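Local coordinates for avirulence protein AvrP123 (PDB 5VJJ) that is a zinc-binding avirulence effector of the flax rust fungus, probably recognised by the flax resistance protein P and possibly acting in the nucleus, at residues 37-43 and 75-81. Residues are numbered along the deposited sequence; the frame is centred on the assembly and turned at random.
Sequences LNCPCDY and GTCQQVH. With ZN (zinc ion), chain E.
Gly75 meets the loop 37-43 at the base of a zinc site of three cysteines and one histidine, the zinc-finger unit at one end of this elongated chain, in which Cys39 and Cys41 of the loop and Cys77 and His81, at the start and just past the end of the short helix 77-80, bind one zinc. The N of Gly75 gives a weak hydrogen bond to Asn38 O (3.4 Å), while its own carbonyl O receives a CA-H...O contact from Cys39 CA. Thr76 is the N-cap of the helix and forms a capping box with Gln79: Gln79 N donates to Thr76 OG1, and Thr76 N donates to Gln79 OE1 from within the plane of the side-chain carbonyl. At the first helical turn, Cys77 SG binds zinc at 2.3 Å, with Pro40 CG packed against the same sulfur. One turn on, Val80 CG1 lies 3.7 Å from Leu37 CD1, the two side chains alongside and running opposite ways; Leu37 also touches Cys47, a ligand of a second zinc. Where the helix ends, the ring of His81 sits between Tyr43 on one face and Cys77 O on the other. Its NE2-zinc bond and the offset stack with Tyr43 (planes at 21°) together probably fix the rotation of the imidazole. Cys39 SG and Cys41 SG, both 2.4 Å from the zinc, complete the coordination, and Cys41 SG accepts a weak hydrogen bond from Tyr43 N.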
loop_
_atom_site.group_PDB
_atom_site.type_symbol
_atom_site.label_atom_id
_atom_site.label_comp_id
_atom_site.label_asym_id
_atom_site.label_seq_id
_atom_site.Cartn_x
_atom_site.Cartn_y
_atom_site.Cartn_z
ATOM N N LEU A 37 7.067 -12.868 4.185
ATOM C CA LEU A 37 8.430 -12.686 3.707
ATOM C C LEU A 37 8.989 -13.990 3.153
ATOM O O LEU A 37 8.648 -15.083 3.614
ATOM C CB LEU A 37 9.330 -12.172 4.832
ATOM C CG LEU A 37 8.776 -10.976 5.611
ATOM C CD1 LEU A 37 9.671 -10.650 6.795
ATOM C CD2 LEU A 37 8.605 -9.759 4.708
ATOM N N ASN A 38 9.859 -13.861 2.154
ATOM C CA ASN A 38 10.536 -15.004 1.546
ATOM C C ASN A 38 12.026 -14.690 1.465
ATOM O O ASN A 38 12.472 -13.970 0.568
ATOM C CB ASN A 38 9.960 -15.323 0.169
ATOM C CG ASN A 38 8.499 -15.724 0.227
ATOM O OD1 ASN A 38 7.656 -15.150 -0.465
ATOM N ND2 ASN A 38 8.192 -16.717 1.057
ATOM N N CYS A 39 12.782 -15.221 2.412
ATOM C CA CYS A 39 14.229 -15.200 2.405
ATOM C C CYS A 39 14.747 -16.626 2.263
ATOM O O CYS A 39 14.021 -17.589 2.531
ATOM C CB CYS A 39 14.762 -14.560 3.696
ATOM S SG CYS A 39 14.719 -15.610 5.155
ATOM N N PRO A 40 15.999 -16.809 1.832
ATOM C CA PRO A 40 16.487 -18.177 1.578
ATOM C C PRO A 40 16.526 -19.063 2.814
ATOM O O PRO A 40 16.790 -20.263 2.670
ATOM C CB PRO A 40 17.895 -17.953 1.011
ATOM C CG PRO A 40 18.303 -16.628 1.535
ATOM C CD PRO A 40 17.050 -15.803 1.605
ATOM N N CYS A 41 16.272 -18.525 4.008
ATOM C CA CYS A 41 16.248 -19.309 5.233
ATOM C C CYS A 41 14.815 -19.415 5.756
ATOM O O CYS A 41 13.850 -19.037 5.080
ATOM C CB CYS A 41 17.182 -18.694 6.279
ATOM S SG CYS A 41 16.504 -17.256 7.135
ATOM N N ASP A 42 14.683 -19.928 6.980
ATOM C CA ASP A 42 13.390 -20.200 7.593
ATOM C C ASP A 42 12.910 -19.066 8.493
ATOM O O ASP A 42 12.038 -19.285 9.341
ATOM C CB ASP A 42 13.455 -21.504 8.392
ATOM C CG ASP A 42 13.511 -22.732 7.502
ATOM O OD1 ASP A 42 12.706 -22.817 6.551
ATOM O OD2 ASP A 42 14.360 -23.613 7.754
ATOM N N TYR A 43 13.449 -17.861 8.327
ATOM C CA TYR A 43 13.048 -16.752 9.182
ATOM C C TYR A 43 11.561 -16.450 9.016
ATOM O O TYR A 43 11.015 -16.497 7.911
ATOM C CB TYR A 43 13.880 -15.506 8.866
ATOM C CG TYR A 43 13.371 -14.254 9.539
ATOM C CD1 TYR A 43 12.489 -13.398 8.885
ATOM C CD2 TYR A 43 13.763 -13.929 10.829
ATOM C CE1 TYR A 43 12.016 -12.253 9.498
ATOM C CE2 TYR A 43 13.295 -12.785 11.453
ATOM C CZ TYR A 43 12.422 -11.953 10.782
ATOM O OH TYR A 43 11.957 -10.818 11.398
ATOM N N GLY A 75 13.957 -11.511 -1.198
ATOM C CA GLY A 75 15.360 -11.240 -1.422
ATOM C C GLY A 75 16.220 -12.044 -0.466
ATOM O O GLY A 75 15.774 -13.027 0.118
ATOM N N THR A 76 17.464 -11.595 -0.323
ATOM C CA THR A 76 18.408 -12.280 0.541
ATOM C C THR A 76 18.036 -12.062 2.004
ATOM O O THR A 76 17.167 -11.254 2.345
ATOM C CB THR A 76 19.833 -11.787 0.290
ATOM O OG1 THR A 76 19.959 -10.431 0.738
ATOM C CG2 THR A 76 20.183 -11.864 -1.187
ATOM N N CYS A 77 18.716 -12.804 2.879
ATOM C CA CYS A 77 18.492 -12.650 4.311
ATOM C C CYS A 77 18.870 -11.254 4.786
ATOM O O CYS A 77 18.239 -10.718 5.705
ATOM C CB CYS A 77 19.283 -13.710 5.074
ATOM S SG CYS A 77 18.638 -15.385 4.858
ATOM N N GLN A 78 19.886 -10.646 4.172
ATOM C CA GLN A 78 20.291 -9.299 4.565
ATOM C C GLN A 78 19.257 -8.259 4.147
ATOM O O GLN A 78 19.048 -7.272 4.862
ATOM C CB GLN A 78 21.659 -8.973 3.958
ATOM C CG GLN A 78 22.192 -7.586 4.300
ATOM C CD GLN A 78 22.405 -7.390 5.787
ATOM O OE1 GLN A 78 22.503 -8.355 6.545
ATOM N NE2 GLN A 78 22.477 -6.136 6.214
ATOM N N GLN A 79 18.601 -8.466 3.005
ATOM C CA GLN A 79 17.627 -7.500 2.508
ATOM C C GLN A 79 16.304 -7.588 3.263
ATOM O O GLN A 79 15.724 -6.558 3.625
ATOM C CB GLN A 79 17.406 -7.718 1.011
ATOM C CG GLN A 79 18.672 -7.549 0.179
ATOM C CD GLN A 79 18.572 -8.199 -1.188
ATOM O OE1 GLN A 79 18.083 -9.322 -1.323
ATOM N NE2 GLN A 79 19.044 -7.495 -2.213
ATOM N N VAL A 80 15.813 -8.801 3.516
ATOM C CA VAL A 80 14.516 -8.958 4.169
ATOM C C VAL A 80 14.609 -8.645 5.659
ATOM O O VAL A 80 13.817 -7.856 6.187
ATOM C CB VAL A 80 13.966 -10.376 3.922
ATOM C CG1 VAL A 80 12.723 -10.625 4.760
ATOM C CG2 VAL A 80 13.646 -10.571 2.447
ATOM N N HIS A 81 15.555 -9.269 6.366
ATOM C CA HIS A 81 15.659 -9.162 7.824
ATOM C C HIS A 81 17.091 -8.819 8.216
ATOM O O HIS A 81 17.886 -9.707 8.553
ATOM C CB HIS A 81 15.199 -10.455 8.503
ATOM C CG HIS A 81 15.647 -11.698 7.804
ATOM N ND1 HIS A 81 16.787 -12.385 8.160
ATOM C CD2 HIS A 81 15.106 -12.379 6.766
ATOM C CE1 HIS A 81 16.927 -13.436 7.371
ATOM N NE2 HIS A 81 15.922 -13.455 6.517
HETATM ZN ZN ZN E . 16.793 -15.129 6.156
#